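Local coordinates for UTP-glucose-1-phosphate uridylyltransferase 2 (Trypanosoma brucei, PDB 3GUE), which probably catalyses the reversible transfer of a uridylyl group from UTP to alpha-D-glucose 1-phosphate, yielding UDP-glucose and diphosphate, at residues K81-L86 with F134-E139; T106-T111 with K141-K146; I158-N163 with G192-V197. All blocks are in the same frame, centred on the assembly; numbering follows the deposited sequence.

Interaction 1. Residues K81-L86 with F134-E139; sequences KLNGGL and FSTSGE. With UPG (uridine-5'-diphosphate-glucose), chain C.
Phe134 opens the second segment with its CB pointing away from residues 81-86; one face of the Phe134 ring carries Ser135 OG, 3.3 Å above the plane and offset toward the rim. Ser135 follows, its OG anti to the carbonyl carbon (chi1 -68°). This places the serine against the tip of Leu86, where Ser135 CB and Leu86 CD2 approach to 3.3 Å, tighter than normal carbon packing. Thr136 carries the polar part of the contact. Its OG1 occupies the crowded position between backbone N and carbonyl carbon and donates to Asn83 O over 2.7 Å, lying in the carbonyl plane with a C=O...donor angle of 147°. Ser133 N donates to the same hydroxyl oxygen, so its direction is fixed from two sides. The methyl branch, Thr136 CG2, lies 3.3 Å from Gly85 O.

That carbonyl grip lies directly behind the nucleotide. The peptide whose oxygen Thr136 holds presents Gly84 N to the uracil O2 of UDP-glucose, a weak bond of 2.8 Å bent to 130°, and Gly85 N reaches the ribose O2C at 3.0 Å. Gly84 and Gly85 carry no side chain, and the uridine lies close against their backbone in the glycine-rich loop of this GT-A nucleotidyltransferase. The Asn83 amide turns elsewhere, ND2 to Asn132 and Thr140, OD1 to Ser97.

Strand 77-83 runs between strands 128-132 and 214-219, and the loop leaves its C-terminal end just where the chain beyond strand 128-132 turns into helix 137-143.

Interaction 2. Residues T106-T111 with K141-K146; sequences TFLDFT and KNFLRK
The Phe143 ring, its CG anti to the backbone N, has the Asp109 carboxylate at its edge: Asp109 CG and a water lie in the ring plane, and Asp109 OD2 is 3.4 Å from Phe143 CZ. The two planes are 67° apart. Thr106 meets the ring tip to tip, Thr106 OG1 3.4 Å from Phe143 CZ. Leu108 runs past the ring in the opposite direction, its CD2 3.8 Å from Phe143 CD2, neither over the face nor at the edge.

The ring thus packs on the first turn of helix 107-122, whose N terminus is closed by a capping box. Thr106 OG1 accepts a straight bond from Asp109 N (170°), and Asp109 OD2 accepts in return from Thr106 N, 2.7 Å away, through its anti lone pair. Thr106 OG1 also donates to OD2, from 60° above the carboxylate plane.

Asp109 OD1 is engaged from the 3-10 turn following helix 137-143: the extended Lys146 brings NZ to 2.9 Å, a salt bridge from above the plane. Tyr147 OH bonds the same oxygen, and the water donates to OD2. Deeper in, the side chains of Leu144 and Leu108 cross at about a right angle, Leu144 CD2 3.9 Å from Leu108 CG, and both rest on Leu130 of strand 128-132.

Interaction 3. Residues I158-N163 with G192-V197; sequences IELMQN and GDVYTV. With UPG (uridine-5'-diphosphate-glucose), chain C.
Asp193 OD2 is the polar hub of this contact, accepting two bonds from consecutive residues, one on its syn and one on its anti lone pair. Gln162 NE2 donates to the anti side over 3.1 Å at 158°, with the acceptor only 14° out of the amide plane, while Asn163 N donates to the syn side over 3.0 Å at 155°. Asp193 CG lies anti to the backbone N, which directs the carboxylate at the turn following strand 159-161.

Gln162 spends its amide on both sides. From a CG in the crowded position its chain runs out extended, so that OE1 accepts from uracil N3 of UDP-glucose at 2.7 Å. Its NE2 also gives weak bonds to uracil O4, 3.4 Å away, and to Gly190 O. The bond to Asp193, with the weak one to Gly190 O, is consistent with NE2 facing the protein and OE1 facing N3; Asp193 probably acts as a second-shell residue positioning Gln162.

In the GT-A nucleotide-binding fold, strand 159-161 is the outermost strand of the central mixed sheet, next to strand 128-132, and helix 194-201 packs against it. At the strand's start Glu159 OE2 is hydrogen-bonded to Asn132 ND2 and Ser137 OG. Asp193 O accepts from Val197 N, four residues on, and Val197 fills the apolar part of the interface. Val197 CG1 sits 3.6 Å from Leu160 CG and reaches Met161 O at 3.3 Å, the side chains of Leu160 and Val197 sliding past one another in opposite directions.

How the interactions relate
From the N terminus, strand 77-83 delivers the glycine loop, and the chain then enters helix 107-122, crosses strand 128-132 and reaches 134-139, where interaction 1 closes. Interaction 2 opens within that span and closes just beyond it, at 141-146, so the two cross; they share helix 137-143 and touch where Lys81 CE packs on Thr111 OG1. Interaction 3 follows in series, its 28-residue excursion containing strands but no helix. It meets interaction 1 directly, through Ser137 and Glu159, and both contacts border the uridine. Interaction 2 lies off the ligand, joining helices 107-122 and 137-143 over strand 128-132 of the central mixed sheet.

Interaction 1. Residues K81-L86 with F134-E139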
# COMPACT_ATOMS: atom_id res chain seq x y z
N LYS A 81 1.92 8.49 7.04
CA LYS A 81 2.37 7.66 5.91
C LYS A 81 2.60 6.24 6.43
O LYS A 81 3.32 6.06 7.42
CB LYS A 81 3.67 8.26 5.33
CG LYS A 81 3.50 9.04 4.00
CD LYS A 81 3.30 8.06 2.83
CE LYS A 81 3.67 8.66 1.47
NZ LYS A 81 2.46 9.13 0.70
N LEU A 82 1.95 5.25 5.81
CA LEU A 82 2.13 3.84 6.16
C LEU A 82 3.58 3.42 5.79
O LEU A 82 4.07 3.74 4.70
CB LEU A 82 1.09 2.97 5.45
CG LEU A 82 -0.40 3.31 5.66
CD1 LEU A 82 -1.34 2.40 4.84
CD2 LEU A 82 -0.80 3.35 7.16
N ASN A 83 4.23 2.67 6.67
CA ASN A 83 5.64 2.31 6.48
C ASN A 83 6.01 0.97 7.16
O ASN A 83 7.17 0.74 7.49
CB ASN A 83 6.51 3.47 7.02
CG ASN A 83 7.97 3.36 6.61
OD1 ASN A 83 8.30 3.14 5.44
ND2 ASN A 83 8.85 3.48 7.58
N GLY A 84 5.01 0.10 7.32
CA GLY A 84 5.12 -1.08 8.19
C GLY A 84 5.25 -2.40 7.45
O GLY A 84 5.58 -3.41 8.06
N GLY A 85 5.04 -2.40 6.14
CA GLY A 85 5.09 -3.65 5.38
C GLY A 85 6.52 -4.12 5.16
O GLY A 85 7.48 -3.36 5.33
N LEU A 86 6.65 -5.38 4.74
CA LEU A 86 7.94 -6.04 4.71
C LEU A 86 8.47 -6.15 3.30
O LEU A 86 9.66 -6.47 3.11
CB LEU A 86 7.84 -7.42 5.34
CG LEU A 86 6.98 -7.56 6.59
CD1 LEU A 86 6.68 -9.02 6.88
CD2 LEU A 86 7.64 -6.86 7.77
N PHE A 134 8.12 -3.82 13.45
CA PHE A 134 9.39 -4.33 13.98
C PHE A 134 10.48 -4.40 12.89
O PHE A 134 11.67 -4.22 13.18
CB PHE A 134 9.20 -5.70 14.71
CG PHE A 134 8.82 -6.86 13.78
CD1 PHE A 134 9.77 -7.81 13.39
CD2 PHE A 134 7.50 -7.01 13.32
CE1 PHE A 134 9.42 -8.86 12.52
CE2 PHE A 134 7.14 -8.07 12.46
CZ PHE A 134 8.11 -8.99 12.07
N SER A 135 10.06 -4.63 11.64
CA SER A 135 10.95 -4.85 10.49
C SER A 135 11.45 -3.55 9.82
O SER A 135 12.45 -3.56 9.10
CB SER A 135 10.22 -5.67 9.42
OG SER A 135 9.98 -7.00 9.84
N THR A 136 10.76 -2.45 10.07
CA THR A 136 11.06 -1.21 9.38
C THR A 136 11.53 -0.07 10.29
O THR A 136 12.16 0.87 9.81
CB THR A 136 9.85 -0.69 8.54
OG1 THR A 136 8.84 -0.19 9.40
CG2 THR A 136 9.26 -1.76 7.65
N SER A 137 11.24 -0.15 11.59
CA SER A 137 11.49 0.95 12.51
C SER A 137 12.94 1.44 12.60
O SER A 137 13.20 2.65 12.45
CB SER A 137 11.00 0.57 13.92
OG SER A 137 11.39 1.57 14.86
N GLY A 138 13.87 0.52 12.88
CA GLY A 138 15.30 0.83 13.05
C GLY A 138 16.00 1.42 11.83
O GLY A 138 16.74 2.42 11.94
N GLU A 139 15.82 0.77 10.68
CA GLU A 139 16.34 1.28 9.40
C GLU A 139 15.78 2.64 9.01
O GLU A 139 16.51 3.48 8.46
CB GLU A 139 16.04 0.29 8.26
CG GLU A 139 17.05 -0.83 8.16
CD GLU A 139 17.08 -1.44 6.80
OE1 GLU A 139 16.95 -2.68 6.71
OE2 GLU A 139 17.23 -0.68 5.80
N1 UPG C . 1.88 -1.66 5.48
C2 UPG C . 1.93 -1.37 6.86
N3 UPG C . 1.63 -2.40 7.73
C4 UPG C . 1.29 -3.66 7.32
C5 UPG C . 1.21 -3.95 5.96
C6 UPG C . 1.50 -2.96 5.02
O2 UPG C . 2.26 -0.27 7.34
O4 UPG C . 1.05 -4.51 8.20
C1C UPG C . 2.19 -0.58 4.49
C2C UPG C . 3.16 -0.86 3.33
O2C UPG C . 4.52 -0.72 3.75
C3C UPG C . 2.77 0.28 2.39
C4C UPG C . 1.26 0.34 2.56
O4C UPG C . 0.95 -0.27 3.84
O3C UPG C . 3.32 1.50 2.88
C5C UPG C . 0.52 -0.47 1.45
O5C UPG C . 0.72 -1.86 1.53
PA UPG C . 0.94 -2.75 0.20
O1A UPG C . 1.96 -2.00 -0.59
O2A UPG C . 1.17 -4.16 0.52
O3A UPG C . -0.50 -2.56 -0.56
PB UPG C . -1.83 -3.49 -0.41
O1B UPG C . -2.15 -3.60 1.03
O2B UPG C . -1.72 -4.74 -1.23
O3B UPG C . -2.86 -2.57 -1.21
C1' UPG C . -3.21 -1.24 -0.66
C2' UPG C . -4.71 -1.19 -0.40
C3' UPG C . -5.41 -1.49 -1.72
C4' UPG C . -5.01 -0.41 -2.75
C5' UPG C . -3.47 -0.38 -2.92
C6' UPG C . -3.05 0.86 -3.67
O2' UPG C . -5.10 -2.17 0.58
O3' UPG C . -6.81 -1.55 -1.50
O4' UPG C . -5.63 -0.66 -4.00
O5' UPG C . -2.77 -0.29 -1.65
O6' UPG C . -1.72 0.69 -4.14

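Interaction 2. Residues T106-T111 with K141-K146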
# COMPACT_ATOMS: atom_id res chain seq x y z
N THR A 106 15.29 8.29 -2.20
CA THR A 106 14.42 7.14 -1.88
C THR A 106 12.97 7.63 -1.81
O THR A 106 12.72 8.84 -1.96
CB THR A 106 14.76 6.50 -0.53
OG1 THR A 106 14.57 7.48 0.49
CG2 THR A 106 16.25 5.96 -0.48
N PHE A 107 12.04 6.71 -1.52
CA PHE A 107 10.62 7.04 -1.35
C PHE A 107 10.56 7.98 -0.13
O PHE A 107 9.79 8.94 -0.11
CB PHE A 107 9.75 5.79 -1.07
CG PHE A 107 9.38 4.96 -2.31
CD1 PHE A 107 8.21 5.20 -3.02
CD2 PHE A 107 10.20 3.90 -2.72
CE1 PHE A 107 7.87 4.43 -4.15
CE2 PHE A 107 9.86 3.11 -3.84
CZ PHE A 107 8.70 3.38 -4.55
N LEU A 108 11.42 7.73 0.87
CA LEU A 108 11.35 8.44 2.14
C LEU A 108 11.92 9.86 2.04
O LEU A 108 11.44 10.77 2.73
CB LEU A 108 12.00 7.62 3.28
CG LEU A 108 11.76 8.04 4.75
CD1 LEU A 108 10.27 8.36 5.09
CD2 LEU A 108 12.31 6.95 5.65
N ASP A 109 12.94 10.03 1.21
CA ASP A 109 13.41 11.35 0.76
C ASP A 109 12.26 12.17 0.22
O ASP A 109 11.98 13.26 0.74
CB ASP A 109 14.48 11.23 -0.34
CG ASP A 109 15.82 10.86 0.21
OD1 ASP A 109 16.30 11.60 1.11
OD2 ASP A 109 16.37 9.83 -0.26
N PHE A 110 11.58 11.65 -0.81
CA PHE A 110 10.39 12.31 -1.39
C PHE A 110 9.26 12.65 -0.39
O PHE A 110 8.74 13.76 -0.43
CB PHE A 110 9.88 11.59 -2.64
CG PHE A 110 10.74 11.82 -3.85
CD1 PHE A 110 10.80 13.08 -4.43
CD2 PHE A 110 11.51 10.78 -4.40
CE1 PHE A 110 11.61 13.33 -5.56
CE2 PHE A 110 12.32 11.00 -5.51
CZ PHE A 110 12.37 12.28 -6.10
N THR A 111 8.99 11.74 0.55
CA THR A 111 8.02 11.97 1.65
C THR A 111 8.47 13.11 2.59
O THR A 111 7.67 13.98 2.90
CB THR A 111 7.77 10.66 2.48
OG1 THR A 111 7.13 9.68 1.66
CG2 THR A 111 6.90 10.93 3.71
N LYS A 141 14.46 4.88 11.20
CA LYS A 141 15.01 5.84 12.15
C LYS A 141 16.41 6.27 11.73
O LYS A 141 16.69 7.47 11.67
CB LYS A 141 15.04 5.29 13.59
CG LYS A 141 15.46 6.35 14.60
CD LYS A 141 15.31 5.91 16.06
CE LYS A 141 15.78 7.00 16.95
NZ LYS A 141 15.23 6.84 18.31
N ASN A 142 17.27 5.31 11.39
CA ASN A 142 18.66 5.65 11.06
C ASN A 142 18.75 6.44 9.76
O ASN A 142 19.55 7.39 9.68
CB ASN A 142 19.60 4.45 11.06
CG ASN A 142 21.03 4.83 11.47
OD1 ASN A 142 21.30 5.11 12.66
ND2 ASN A 142 21.95 4.87 10.49
N PHE A 143 17.93 6.06 8.77
CA PHE A 143 17.81 6.85 7.53
C PHE A 143 17.47 8.32 7.79
O PHE A 143 18.04 9.24 7.17
CB PHE A 143 16.81 6.27 6.53
CG PHE A 143 16.75 7.06 5.23
CD1 PHE A 143 17.57 6.73 4.17
CD2 PHE A 143 15.89 8.16 5.10
CE1 PHE A 143 17.56 7.47 3.00
CE2 PHE A 143 15.88 8.90 3.92
CZ PHE A 143 16.72 8.55 2.87
N LEU A 144 16.51 8.55 8.67
CA LEU A 144 16.07 9.93 8.94
C LEU A 144 17.08 10.83 9.67
O LEU A 144 16.77 11.99 9.91
CB LEU A 144 14.68 9.95 9.61
CG LEU A 144 13.51 9.46 8.73
CD1 LEU A 144 12.19 9.31 9.52
CD2 LEU A 144 13.31 10.34 7.46
N ARG A 145 18.27 10.32 10.01
CA ARG A 145 19.37 11.14 10.50
C ARG A 145 19.66 12.29 9.55
O ARG A 145 19.98 13.39 9.99
CB ARG A 145 20.65 10.34 10.70
CG ARG A 145 20.67 9.52 11.96
CD ARG A 145 22.06 9.02 12.26
NE ARG A 145 22.04 8.04 13.34
CZ ARG A 145 22.08 8.37 14.63
NH1 ARG A 145 22.14 9.65 14.99
NH2 ARG A 145 22.08 7.42 15.55
N LYS A 146 19.54 12.00 8.25
CA LYS A 146 19.59 12.97 7.16
C LYS A 146 18.58 14.12 7.30
O LYS A 146 18.83 15.19 6.78
CB LYS A 146 19.33 12.24 5.83
CG LYS A 146 19.50 13.08 4.59
CD LYS A 146 19.17 12.22 3.37
CE LYS A 146 19.62 12.87 2.09
NZ LYS A 146 19.14 12.01 0.98
O HOH W 1 18.82 8.95 -0.23

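Interaction 3. Residues I158-N163 with G192-V197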
# COMPACT_ATOMS: atom_id res chain seq x y z
N ILE A 158 6.97 11.32 15.64
CA ILE A 158 6.86 10.77 14.30
C ILE A 158 6.41 9.30 14.28
O ILE A 158 5.48 8.94 13.56
CB ILE A 158 8.21 10.93 13.51
CG1 ILE A 158 8.65 12.42 13.45
CG2 ILE A 158 8.17 10.25 12.15
CD1 ILE A 158 8.12 13.20 12.24
N GLU A 159 7.04 8.46 15.10
CA GLU A 159 6.78 7.04 14.98
C GLU A 159 5.44 6.64 15.57
O GLU A 159 5.08 7.08 16.66
CB GLU A 159 7.89 6.18 15.61
CG GLU A 159 7.76 4.71 15.19
CD GLU A 159 8.99 3.89 15.57
OE1 GLU A 159 9.33 3.85 16.76
OE2 GLU A 159 9.57 3.26 14.68
N LEU A 160 4.75 5.78 14.82
CA LEU A 160 3.59 5.03 15.32
C LEU A 160 3.95 3.57 15.12
O LEU A 160 3.94 3.07 13.99
CB LEU A 160 2.31 5.40 14.56
CG LEU A 160 0.98 4.83 15.09
CD1 LEU A 160 0.45 5.54 16.35
CD2 LEU A 160 -0.05 4.87 14.01
N MET A 161 4.30 2.89 16.20
CA MET A 161 4.70 1.50 16.12
C MET A 161 3.46 0.61 16.12
O MET A 161 2.66 0.64 17.04
CB MET A 161 5.66 1.09 17.27
CG MET A 161 6.22 -0.34 17.10
SD MET A 161 7.51 -0.44 15.82
CE MET A 161 8.82 0.46 16.59
N GLN A 162 3.31 -0.16 15.06
CA GLN A 162 2.20 -1.06 14.98
C GLN A 162 2.54 -2.37 15.70
O GLN A 162 3.61 -2.52 16.29
CB GLN A 162 1.77 -1.29 13.52
CG GLN A 162 2.71 -2.13 12.65
CD GLN A 162 2.09 -2.41 11.29
OE1 GLN A 162 2.63 -2.00 10.25
NE2 GLN A 162 0.94 -3.04 11.29
N ASN A 163 1.58 -3.27 15.70
CA ASN A 163 1.72 -4.56 16.33
C ASN A 163 2.40 -5.56 15.40
O ASN A 163 2.71 -5.25 14.24
CB ASN A 163 0.33 -5.07 16.70
CG ASN A 163 -0.44 -4.08 17.58
OD1 ASN A 163 -1.58 -3.71 17.27
ND2 ASN A 163 0.19 -3.66 18.67
N GLY A 192 -4.58 -2.27 8.11
CA GLY A 192 -5.83 -2.20 8.88
C GLY A 192 -5.59 -2.03 10.37
O GLY A 192 -6.48 -1.56 11.09
N ASP A 193 -4.36 -2.40 10.79
CA ASP A 193 -3.87 -2.36 12.18
C ASP A 193 -3.84 -0.93 12.71
O ASP A 193 -3.89 -0.70 13.90
CB ASP A 193 -2.46 -2.98 12.23
CG ASP A 193 -1.99 -3.37 13.63
OD1 ASP A 193 -2.80 -3.79 14.49
OD2 ASP A 193 -0.76 -3.34 13.87
N VAL A 194 -3.77 0.04 11.80
CA VAL A 194 -3.68 1.46 12.18
C VAL A 194 -4.69 1.97 13.22
O VAL A 194 -4.35 2.76 14.10
CB VAL A 194 -3.68 2.38 10.92
CG1 VAL A 194 -5.06 2.34 10.19
CG2 VAL A 194 -3.29 3.80 11.32
N TYR A 195 -5.94 1.49 13.14
CA TYR A 195 -7.00 2.04 13.98
C TYR A 195 -6.79 1.65 15.45
O TYR A 195 -6.77 2.52 16.33
CB TYR A 195 -8.39 1.64 13.45
CG TYR A 195 -8.65 1.99 11.99
CD1 TYR A 195 -8.72 3.33 11.54
CD2 TYR A 195 -8.81 0.98 11.04
CE1 TYR A 195 -8.96 3.64 10.19
CE2 TYR A 195 -9.06 1.28 9.69
CZ TYR A 195 -9.12 2.61 9.27
OH TYR A 195 -9.38 2.89 7.93
N THR A 196 -6.60 0.36 15.69
CA THR A 196 -6.26 -0.18 17.03
C THR A 196 -4.94 0.35 17.59
O THR A 196 -4.85 0.68 18.77
CB THR A 196 -6.31 -1.72 17.07
OG1 THR A 196 -6.14 -2.19 18.42
CG2 THR A 196 -5.27 -2.34 16.19
N VAL A 197 -3.94 0.50 16.74
CA VAL A 197 -2.66 1.08 17.15
C VAL A 197 -2.83 2.54 17.60
O VAL A 197 -2.31 2.91 18.68
CB VAL A 197 -1.62 0.96 16.04
CG1 VAL A 197 -0.38 1.80 16.37
CG2 VAL A 197 -1.26 -0.53 15.82
N1 UPG C . 1.88 -1.66 5.48
C2 UPG C . 1.93 -1.37 6.86
N3 UPG C . 1.63 -2.40 7.73
C4 UPG C . 1.29 -3.66 7.32
C5 UPG C . 1.21 -3.95 5.96
C6 UPG C . 1.50 -2.96 5.02
O2 UPG C . 2.26 -0.27 7.34
O4 UPG C . 1.05 -4.51 8.20
C1C UPG C . 2.19 -0.58 4.49
C2C UPG C . 3.16 -0.86 3.33
O2C UPG C . 4.52 -0.72 3.75
C3C UPG C . 2.77 0.28 2.39
C4C UPG C . 1.26 0.34 2.56
O4C UPG C . 0.95 -0.27 3.84
O3C UPG C . 3.32 1.50 2.88
C5C UPG C . 0.52 -0.47 1.45
O5C UPG C . 0.72 -1.86 1.53
PA UPG C . 0.94 -2.75 0.20
O1A UPG C . 1.96 -2.00 -0.59
O2A UPG C . 1.17 -4.16 0.52
O3A UPG C . -0.50 -2.56 -0.56
PB UPG C . -1.83 -3.49 -0.41
O1B UPG C . -2.15 -3.60 1.03
O2B UPG C . -1.72 -4.74 -1.23
O3B UPG C . -2.86 -2.57 -1.21
C1' UPG C . -3.21 -1.24 -0.66
C2' UPG C . -4.71 -1.19 -0.40
C3' UPG C . -5.41 -1.49 -1.72
C4' UPG C . -5.01 -0.41 -2.75
C5' UPG C . -3.47 -0.38 -2.92
C6' UPG C . -3.05 0.86 -3.67
O2' UPG C . -5.10 -2.17 0.58
O3' UPG C . -6.81 -1.55 -1.50
O4' UPG C . -5.63 -0.66 -4.00
O5' UPG C . -2.77 -0.29 -1.65
O6' UPG C . -1.72 0.69 -4.14